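Local coordinates for uncharacterized protein (Corynebacterium diphtheriae, PDB 3LMM) that is of unknown function but is probably a transcriptional regulator, combining a Schlafen AlbA_2 domain with a RecG-like C-terminal region and helix-turn-helix-type modules, at residues Asn276-Asn281 with Val322-Leu327; Glu295-Ala300 with Gln381-Leu386; Asp328-Val333 with Thr404-Arg409. All blocks are in the same frame, centred on the assembly; numbering follows the deposited sequence.

Contact 1. Residues Asn276-Asn281 with Val322-Leu327; sequences NVVNKN and VRWIEL
With CG anti to the backbone N (chi1 173°), Trp324 reaches its indole out from strand 320-325, and Val278 meets it with CG1, likewise anti to its own backbone N (chi1 -177°). The two side chains slide past each other in opposite directions, which brings the CG1 methyl over the face of the five-membered ring in a CH-pi contact. Asn279 follows at the rim of the indole, its backbone N above that same face; it is the centre of an inverse gamma turn, closed by a bond from Lys280 N to Val278 O, and the chain leaves its helix here. Lys280 comes next, and the end of its chain reaches the indole edge. There NZ lies near the ring plane, 3.1 Å from Trp324 NE1, a proximity of two donors and not a bond. What NZ does find in this contact is a 3.0 Å salt bridge to Glu326 OE2 whose hydrogen bond is weak; its stronger partner is Glu295, and the lysine is poorly ordered. The example shows a buried aromatic with a charged fringe toward solvent. In the fold, the contact seats the end of helix 264-278 against strand 320-325, which runs between strands 240-245 and 330-336; Val278 also touches Ile244, and Trp324 rests on Leu331 and Ile296.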
loop_
_atom_site.group_PDB
_atom_site.type_symbol
_atom_site.label_atom_id
_atom_site.label_comp_id
_atom_site.label_asym_id
_atom_site.label_seq_id
_atom_site.Cartn_x
_atom_site.Cartn_y
_atom_site.Cartn_z
ATOM N N ASN A 276 -9.353 -12.448 -19.036
ATOM C CA ASN A 276 -9.568 -11.329 -19.950
ATOM C C ASN A 276 -10.682 -11.670 -20.939
ATOM O O ASN A 276 -11.355 -10.790 -21.468
ATOM C CB ASN A 276 -8.267 -11.029 -20.715
ATOM C CG ASN A 276 -8.226 -9.616 -21.292
ATOM O OD1 ASN A 276 -8.164 -8.636 -20.546
ATOM N ND2 ASN A 276 -8.254 -9.506 -22.623
ATOM N N VAL A 277 -10.877 -12.956 -21.180
ATOM C CA VAL A 277 -11.896 -13.406 -22.117
ATOM C C VAL A 277 -13.260 -13.551 -21.470
ATOM O O VAL A 277 -14.289 -13.275 -22.081
ATOM C CB VAL A 277 -11.532 -14.774 -22.703
ATOM C CG1 VAL A 277 -12.656 -15.273 -23.613
ATOM C CG2 VAL A 277 -10.215 -14.675 -23.448
ATOM N N VAL A 278 -13.255 -14.023 -20.236
ATOM C CA VAL A 278 -14.478 -14.238 -19.498
ATOM C C VAL A 278 -15.088 -12.890 -19.182
ATOM O O VAL A 278 -16.309 -12.747 -19.141
ATOM C CB VAL A 278 -14.171 -14.992 -18.210
ATOM C CG1 VAL A 278 -15.442 -15.297 -17.465
ATOM C CG2 VAL A 278 -13.426 -16.268 -18.549
ATOM N N ASN A 279 -14.222 -11.906 -18.961
ATOM C CA ASN A 279 -14.665 -10.556 -18.667
ATOM C C ASN A 279 -15.208 -9.921 -19.942
ATOM O O ASN A 279 -14.699 -8.911 -20.423
ATOM C CB ASN A 279 -13.515 -9.724 -18.140
ATOM C CG ASN A 279 -13.993 -8.546 -17.351
ATOM O OD1 ASN A 279 -13.205 -7.764 -16.833
ATOM N ND2 ASN A 279 -15.301 -8.413 -17.243
ATOM N N LYS A 280 -16.258 -10.550 -20.464
ATOM C CA LYS A 280 -16.959 -10.169 -21.686
ATOM C C LYS A 280 -16.705 -8.779 -22.260
ATOM O O LYS A 280 -16.289 -8.675 -23.416
ATOM C CB LYS A 280 -18.458 -10.370 -21.490
ATOM C CG LYS A 280 -18.829 -11.787 -21.109
ATOM C CD LYS A 280 -20.284 -11.860 -20.686
ATOM C CE LYS A 280 -20.535 -13.086 -19.826
ATOM N NZ LYS A 280 -19.654 -13.082 -18.616
ATOM N N ASN A 281 -16.973 -7.719 -21.496
ATOM C CA ASN A 281 -16.754 -6.354 -21.996
ATOM C C ASN A 281 -17.761 -5.871 -23.058
ATOM O O ASN A 281 -17.628 -6.177 -24.243
ATOM C CB ASN A 281 -15.310 -6.242 -22.512
ATOM C CG ASN A 281 -15.141 -5.199 -23.600
ATOM O OD1 ASN A 281 -15.697 -4.107 -23.521
ATOM N ND2 ASN A 281 -14.345 -5.526 -24.612
ATOM N N VAL A 322 -11.025 -19.214 -7.803
ATOM C CA VAL A 322 -11.625 -18.017 -8.381
ATOM C C VAL A 322 -12.736 -18.459 -9.311
ATOM O O VAL A 322 -12.508 -19.256 -10.217
ATOM C CB VAL A 322 -10.587 -17.103 -9.157
ATOM C CG1 VAL A 322 -9.646 -17.934 -9.989
ATOM C CG2 VAL A 322 -11.331 -16.108 -10.043
ATOM N N ARG A 323 -13.949 -17.982 -9.045
ATOM C CA ARG A 323 -15.084 -18.318 -9.888
ATOM C C ARG A 323 -15.700 -17.047 -10.439
ATOM O O ARG A 323 -15.641 -15.991 -9.811
ATOM C CB ARG A 323 -16.144 -19.150 -9.142
ATOM C CG ARG A 323 -16.566 -18.648 -7.780
ATOM C CD ARG A 323 -15.644 -19.177 -6.694
ATOM N NE ARG A 323 -15.747 -20.624 -6.479
ATOM C CZ ARG A 323 -16.814 -21.238 -5.975
ATOM N NH1 ARG A 323 -17.892 -20.536 -5.632
ATOM N NH2 ARG A 323 -16.789 -22.553 -5.800
ATOM N N TRP A 324 -16.270 -17.166 -11.632
ATOM C CA TRP A 324 -16.893 -16.056 -12.328
ATOM C C TRP A 324 -18.352 -16.377 -12.616
ATOM O O TRP A 324 -18.650 -17.408 -13.206
ATOM C CB TRP A 324 -16.159 -15.818 -13.643
ATOM C CG TRP A 324 -16.810 -14.819 -14.514
ATOM C CD1 TRP A 324 -17.869 -15.022 -15.357
ATOM C CD2 TRP A 324 -16.465 -13.446 -14.630
ATOM N NE1 TRP A 324 -18.206 -13.852 -15.991
ATOM C CE2 TRP A 324 -17.356 -12.866 -15.563
ATOM C CE3 TRP A 324 -15.491 -12.642 -14.033
ATOM C CZ2 TRP A 324 -17.293 -11.515 -15.918
ATOM C CZ3 TRP A 324 -15.430 -11.302 -14.381
ATOM C CH2 TRP A 324 -16.325 -10.751 -15.316
ATOM N N ILE A 325 -19.255 -15.490 -12.216
ATOM C CA ILE A 325 -20.685 -15.695 -12.448
ATOM C C ILE A 325 -21.161 -14.907 -13.657
ATOM O O ILE A 325 -21.211 -13.681 -13.622
ATOM C CB ILE A 325 -21.495 -15.234 -11.255
ATOM C CG1 ILE A 325 -20.840 -15.750 -9.987
ATOM C CG2 ILE A 325 -22.902 -15.750 -11.351
ATOM C CD1 ILE A 325 -20.528 -17.189 -10.058
ATOM N N GLU A 326 -21.543 -15.615 -14.712
ATOM C CA GLU A 326 -21.994 -14.985 -15.953
ATOM C C GLU A 326 -23.110 -13.951 -15.855
ATOM O O GLU A 326 -22.897 -12.771 -16.124
ATOM C CB GLU A 326 -22.435 -16.062 -16.942
ATOM C CG GLU A 326 -21.312 -16.912 -17.501
ATOM C CD GLU A 326 -20.531 -16.207 -18.589
ATOM O OE1 GLU A 326 -21.155 -15.825 -19.603
ATOM O OE2 GLU A 326 -19.301 -16.036 -18.434
ATOM N N LEU A 327 -24.301 -14.415 -15.492
ATOM C CA LEU A 327 -25.474 -13.562 -15.413
ATOM C C LEU A 327 -25.435 -12.437 -14.379
ATOM O O LEU A 327 -26.197 -11.475 -14.475
ATOM C CB LEU A 327 -26.721 -14.431 -15.206
ATOM C CG LEU A 327 -27.009 -15.395 -16.367
ATOM C CD1 LEU A 327 -28.221 -16.266 -16.059
ATOM C CD2 LEU A 327 -27.244 -14.591 -17.640
#

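Contact 2. Residues Glu295-Ala300 with Gln381-Leu386; sequences EIPRLA and QAMIAL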
loop_
_atom_site.group_PDB
_atom_site.type_symbol
_atom_site.label_atom_id
_atom_site.label_comp_id
_atom_site.label_asym_id
_atom_site.label_seq_id
_atom_site.Cartn_x
_atom_site.Cartn_y
_atom_site.Cartn_z
ATOM N N GLU A 295 -17.130 -5.879 -18.104
ATOM C CA GLU A 295 -18.094 -6.157 -17.044
ATOM C C GLU A 295 -17.577 -5.678 -15.712
ATOM O O GLU A 295 -18.345 -5.310 -14.833
ATOM C CB GLU A 295 -18.370 -7.645 -16.931
ATOM C CG GLU A 295 -18.784 -8.330 -18.200
ATOM C CD GLU A 295 -19.977 -9.212 -17.966
ATOM O OE1 GLU A 295 -21.066 -8.638 -17.719
ATOM O OE2 GLU A 295 -19.826 -10.458 -18.003
ATOM N N ILE A 296 -16.269 -5.764 -15.526
ATOM C CA ILE A 296 -15.665 -5.245 -14.306
ATOM C C ILE A 296 -14.299 -4.689 -14.670
ATOM O O ILE A 296 -13.530 -5.318 -15.394
ATOM C CB ILE A 296 -15.561 -6.297 -13.158
ATOM C CG1 ILE A 296 -14.622 -7.424 -13.518
ATOM C CG2 ILE A 296 -16.933 -6.856 -12.845
ATOM C CD1 ILE A 296 -14.554 -8.469 -12.401
ATOM N N PRO A 297 -13.996 -3.477 -14.194
ATOM C CA PRO A 297 -12.712 -2.834 -14.486
ATOM C C PRO A 297 -11.493 -3.729 -14.365
ATOM O O PRO A 297 -11.195 -4.246 -13.296
ATOM C CB PRO A 297 -12.686 -1.660 -13.518
ATOM C CG PRO A 297 -13.640 -2.078 -12.413
ATOM C CD PRO A 297 -14.751 -2.721 -13.182
ATOM N N ARG A 298 -10.790 -3.893 -15.479
ATOM C CA ARG A 298 -9.591 -4.719 -15.531
ATOM C C ARG A 298 -8.716 -4.591 -14.276
ATOM O O ARG A 298 -8.344 -5.593 -13.654
ATOM C CB ARG A 298 -8.789 -4.357 -16.779
ATOM C CG ARG A 298 -9.522 -4.696 -18.062
ATOM C CD ARG A 298 -9.316 -6.147 -18.413
ATOM N NE ARG A 298 -10.441 -6.724 -19.149
ATOM C CZ ARG A 298 -10.784 -6.393 -20.390
ATOM N NH1 ARG A 298 -11.828 -6.983 -20.964
ATOM N NH2 ARG A 298 -10.089 -5.471 -21.048
ATOM N N LEU A 299 -8.399 -3.355 -13.903
ATOM C CA LEU A 299 -7.580 -3.087 -12.729
ATOM C C LEU A 299 -8.115 -3.812 -11.506
ATOM O O LEU A 299 -7.382 -4.524 -10.816
ATOM C CB LEU A 299 -7.575 -1.599 -12.432
ATOM C CG LEU A 299 -6.732 -1.253 -11.217
ATOM C CD1 LEU A 299 -5.253 -1.299 -11.604
ATOM C CD2 LEU A 299 -7.115 0.125 -10.718
ATOM N N ALA A 300 -9.399 -3.605 -11.233
ATOM C CA ALA A 300 -10.037 -4.235 -10.094
ATOM C C ALA A 300 -9.755 -5.740 -10.089
ATOM O O ALA A 300 -9.398 -6.301 -9.055
ATOM C CB ALA A 300 -11.530 -3.971 -10.132
ATOM N N GLN A 381 -11.817 2.166 -5.405
ATOM C CA GLN A 381 -12.096 3.326 -6.241
ATOM C C GLN A 381 -12.666 2.905 -7.600
ATOM O O GLN A 381 -13.780 3.287 -7.955
ATOM C CB GLN A 381 -10.813 4.155 -6.428
ATOM C CG GLN A 381 -10.453 4.516 -7.881
ATOM C CD GLN A 381 -11.311 5.629 -8.465
ATOM O OE1 GLN A 381 -11.519 5.688 -9.677
ATOM N NE2 GLN A 381 -11.790 6.528 -7.609
ATOM N N ALA A 382 -11.907 2.112 -8.350
ATOM C CA ALA A 382 -12.343 1.661 -9.662
ATOM C C ALA A 382 -13.786 1.156 -9.649
ATOM O O ALA A 382 -14.519 1.358 -10.615
ATOM C CB ALA A 382 -11.412 0.580 -10.177
HETATM N N MSE A 383 -14.205 0.511 -8.564
HETATM C CA MSE A 383 -15.574 0.011 -8.485
HETATM C C MSE A 383 -16.537 1.162 -8.284
HETATM O O MSE A 383 -17.421 1.397 -9.095
HETATM C CB MSE A 383 -15.729 -0.996 -7.338
HETATM C CG MSE A 383 -14.914 -2.280 -7.519
HETATM SE SE MSE A 383 -15.281 -3.244 -9.197
HETATM C CE MSE A 383 -17.145 -3.668 -8.849
ATOM N N ILE A 384 -16.358 1.883 -7.190
ATOM C CA ILE A 384 -17.205 3.015 -6.878
ATOM C C ILE A 384 -17.368 3.940 -8.096
ATOM O O ILE A 384 -18.495 4.232 -8.512
ATOM C CB ILE A 384 -16.612 3.785 -5.674
ATOM C CG1 ILE A 384 -16.656 2.885 -4.445
ATOM C CG2 ILE A 384 -17.380 5.057 -5.408
ATOM C CD1 ILE A 384 -16.048 3.486 -3.226
ATOM N N ALA A 385 -16.244 4.379 -8.670
ATOM C CA ALA A 385 -16.218 5.277 -9.838
ATOM C C ALA A 385 -17.148 4.907 -11.000
ATOM O O ALA A 385 -17.578 5.785 -11.757
ATOM C CB ALA A 385 -14.778 5.407 -10.352
ATOM N N LEU A 386 -17.427 3.615 -11.157
ATOM C CA LEU A 386 -18.323 3.150 -12.209
ATOM C C LEU A 386 -19.727 2.926 -11.668
ATOM O O LEU A 386 -20.583 2.366 -12.347
ATOM C CB LEU A 386 -17.809 1.856 -12.817
ATOM C CG LEU A 386 -16.874 2.054 -13.989
ATOM C CD1 LEU A 386 -15.865 3.130 -13.673
ATOM C CD2 LEU A 386 -16.182 0.736 -14.292
#
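Ala382 and Met383, which meet Pro297, ride on a helical turn held by the 2.8 Å bond from Ala385 N to Gln381 O, the shortest backbone bond within the segments; Leu386 comes just after it. Across the gap itself the contact is apolar, and one proline ring does most of the work. Its CG lies 3.8 Å from SE of Met383, a selenomethionine here, and 4.1 Å from CB of Ala382, while CD meets Leu386 CD2 at 3.9 Å. Met383 crosses the proline at about a right angle. Its chain is bent twice, and its end comes back toward the opposite segment, where SE also touches Ala300 CB at 3.9 Å. The selenium thus bridges Pro297, at the N-cap position, and the helix that follows it. Leu299 CD2 adds a longer contact to Ala382 CB. Ala300 and Ala382, both small, have their CA atoms 6.3 Å apart, the nearest backbone approach between the segments. On its other side, helix 373-385 carries Ile384 against Ile434 and Tyr437 of helix 430-441. Joining helix 298-311 to helix 373-385 in this way is consistent with the helical layer of an alpha/beta sandwich, as in ATPase domains of the histidine kinase type.

Contact 3. Residues Asp328-Val333 with Thr404-Arg409; sequences DSTLIV and TLVGGR
Leu331 and Leu405 form the hydrogen-bonded pair of an antiparallel ladder inside a mixed sheet, where residues 330-333 and 404-406, from strands 330-336 and 400-406, run at 175°, their axes 4.7 Å apart at closest. Leu331 N reaches Leu405 O at 2.9 Å, in the carbonyl plane, and Leu405 N returns to Leu331 O at the same length, nearly straight at 173°. The leucine side chains go to the buried face, where Ile296 and Ala300 pack against them. On the other face the pairs are non-hydrogen-bonded: Thr330 lies beside Val406, CG2 to CG2 at 3.6 Å, and Ile332 beside Thr404, both pairs pointing the same way. Ile332 is buried, while Thr330, Val406 and Thr404 are partly exposed. Thr404 turns its hydroxyl to that of Thr392. Beyond Val406 the ladder frays. Ser329 and Thr330 make a G1 beta bulge opposite Ile325, and Gly407 and Gly408 leave the strand with backbone angles that, at Gly408, suit glycine. A last rung persists from Gly407 N to Ser329 O, 3.1 Å, its donor lying 45° out of the carbonyl plane. Ser329 OG is hydrogen-bonded to Glu295 OE1, and Ser329 CB lies 3.6 Å from Gly408 N.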
loop_
_atom_site.group_PDB
_atom_site.type_symbol
_atom_site.label_atom_id
_atom_site.label_comp_id
_atom_site.label_asym_id
_atom_site.label_seq_id
_atom_site.Cartn_x
_atom_site.Cartn_y
_atom_site.Cartn_z
ATOM N N ASP A 328 -24.544 -12.542 -13.404
ATOM C CA ASP A 328 -24.445 -11.516 -12.376
ATOM C C ASP A 328 -23.215 -10.653 -12.563
ATOM O O ASP A 328 -23.017 -9.665 -11.855
ATOM C CB ASP A 328 -24.426 -12.167 -10.994
ATOM C CG ASP A 328 -25.776 -12.732 -10.609
ATOM O OD1 ASP A 328 -26.755 -11.948 -10.655
ATOM O OD2 ASP A 328 -25.867 -13.938 -10.265
ATOM N N SER A 329 -22.400 -11.032 -13.539
ATOM C CA SER A 329 -21.169 -10.319 -13.830
ATOM C C SER A 329 -20.320 -10.215 -12.580
ATOM O O SER A 329 -19.583 -9.251 -12.426
ATOM C CB SER A 329 -21.452 -8.904 -14.339
ATOM O OG SER A 329 -22.311 -8.900 -15.455
ATOM N N THR A 330 -20.410 -11.176 -11.667
ATOM C CA THR A 330 -19.577 -11.038 -10.476
ATOM C C THR A 330 -18.429 -12.047 -10.446
ATOM O O THR A 330 -18.535 -13.137 -10.994
ATOM C CB THR A 330 -20.417 -11.101 -9.159
ATOM O OG1 THR A 330 -20.305 -12.403 -8.589
ATOM C CG2 THR A 330 -21.878 -10.770 -9.419
ATOM N N LEU A 331 -17.322 -11.649 -9.828
ATOM C CA LEU A 331 -16.154 -12.502 -9.719
ATOM C C LEU A 331 -15.799 -12.711 -8.265
ATOM O O LEU A 331 -15.625 -11.753 -7.515
ATOM C CB LEU A 331 -14.951 -11.892 -10.440
ATOM C CG LEU A 331 -13.576 -12.501 -10.098
ATOM C CD1 LEU A 331 -12.676 -12.537 -11.324
ATOM C CD2 LEU A 331 -12.930 -11.699 -9.004
ATOM N N ILE A 332 -15.685 -13.968 -7.862
ATOM C CA ILE A 332 -15.345 -14.265 -6.485
ATOM C C ILE A 332 -13.950 -14.858 -6.438
ATOM O O ILE A 332 -13.576 -15.664 -7.292
ATOM C CB ILE A 332 -16.330 -15.255 -5.886
ATOM C CG1 ILE A 332 -17.738 -14.948 -6.383
ATOM C CG2 ILE A 332 -16.306 -15.138 -4.386
ATOM C CD1 ILE A 332 -18.754 -15.950 -5.953
ATOM N N VAL A 333 -13.179 -14.448 -5.439
ATOM C CA VAL A 333 -11.819 -14.951 -5.275
ATOM C C VAL A 333 -11.585 -15.464 -3.855
ATOM O O VAL A 333 -11.319 -14.685 -2.939
ATOM C CB VAL A 333 -10.769 -13.865 -5.585
ATOM C CG1 VAL A 333 -9.372 -14.390 -5.286
ATOM C CG2 VAL A 333 -10.874 -13.450 -7.035
ATOM N N THR A 404 -15.016 -10.398 -3.226
ATOM C CA THR A 404 -16.101 -10.458 -4.211
ATOM C C THR A 404 -16.254 -9.118 -4.931
ATOM O O THR A 404 -16.410 -8.063 -4.305
ATOM C CB THR A 404 -17.448 -10.783 -3.542
ATOM O OG1 THR A 404 -17.229 -10.995 -2.140
ATOM C CG2 THR A 404 -18.060 -12.018 -4.157
ATOM N N LEU A 405 -16.224 -9.175 -6.257
ATOM C CA LEU A 405 -16.373 -8.002 -7.104
ATOM C C LEU A 405 -17.636 -8.132 -7.917
ATOM O O LEU A 405 -17.724 -9.024 -8.754
ATOM C CB LEU A 405 -15.194 -7.888 -8.067
ATOM C CG LEU A 405 -14.009 -7.094 -7.546
ATOM C CD1 LEU A 405 -13.584 -7.650 -6.217
ATOM C CD2 LEU A 405 -12.884 -7.150 -8.545
ATOM N N VAL A 406 -18.609 -7.259 -7.684
ATOM C CA VAL A 406 -19.847 -7.316 -8.467
ATOM C C VAL A 406 -19.879 -6.209 -9.532
ATOM O O VAL A 406 -20.017 -5.034 -9.204
ATOM C CB VAL A 406 -21.097 -7.171 -7.575
ATOM C CG1 VAL A 406 -22.308 -6.881 -8.439
ATOM C CG2 VAL A 406 -21.322 -8.443 -6.770
ATOM N N GLY A 407 -19.766 -6.586 -10.805
ATOM C CA GLY A 407 -19.763 -5.591 -11.868
ATOM C C GLY A 407 -20.972 -5.504 -12.787
ATOM O O GLY A 407 -22.121 -5.541 -12.351
ATOM N N GLY A 408 -20.705 -5.380 -14.081
ATOM C CA GLY A 408 -21.781 -5.265 -15.046
ATOM C C GLY A 408 -21.731 -3.932 -15.775
ATOM O O GLY A 408 -20.695 -3.271 -15.811
ATOM N N ARG A 409 -22.847 -3.528 -16.369
ATOM C CA ARG A 409 -22.875 -2.264 -17.086
ATOM C C ARG A 409 -22.666 -1.087 -16.143
ATOM O O ARG A 409 -23.140 -1.090 -15.004
ATOM C CB ARG A 409 -24.198 -2.086 -17.833
ATOM C CG ARG A 409 -24.240 -2.759 -19.189
ATOM C CD ARG A 409 -25.559 -2.520 -19.898
ATOM N NE ARG A 409 -25.490 -2.995 -21.267
ATOM C CZ ARG A 409 -24.869 -2.347 -22.247
ATOM N NH1 ARG A 409 -24.273 -1.187 -22.000
ATOM N NH2 ARG A 409 -24.826 -2.871 -23.471
#

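In the fold
All three contacts gather at one end of the six-stranded mixed sheet, all partly buried: contact 1 includes the exposed Lys280, whereas contacts 2 and 3 have no exposed touching residue, and half of contact 3's are buried. Contacts 1 and 3 share the sheet through neighbouring strands 320-325 and 330-336, their centres about 8 Å apart; contact 2 lies in the adjoining helices. Chemistry follows place: backbone bonds dominate within the sheet, apolar side chains between the helices, and where the end of helix 264-278 meets the sheet an aromatic ring has an ion pair at its solvent side. The two carboxylate oxygens of Glu295 go to different contacts. From 381-386, Met383 CE packs on Val406 O.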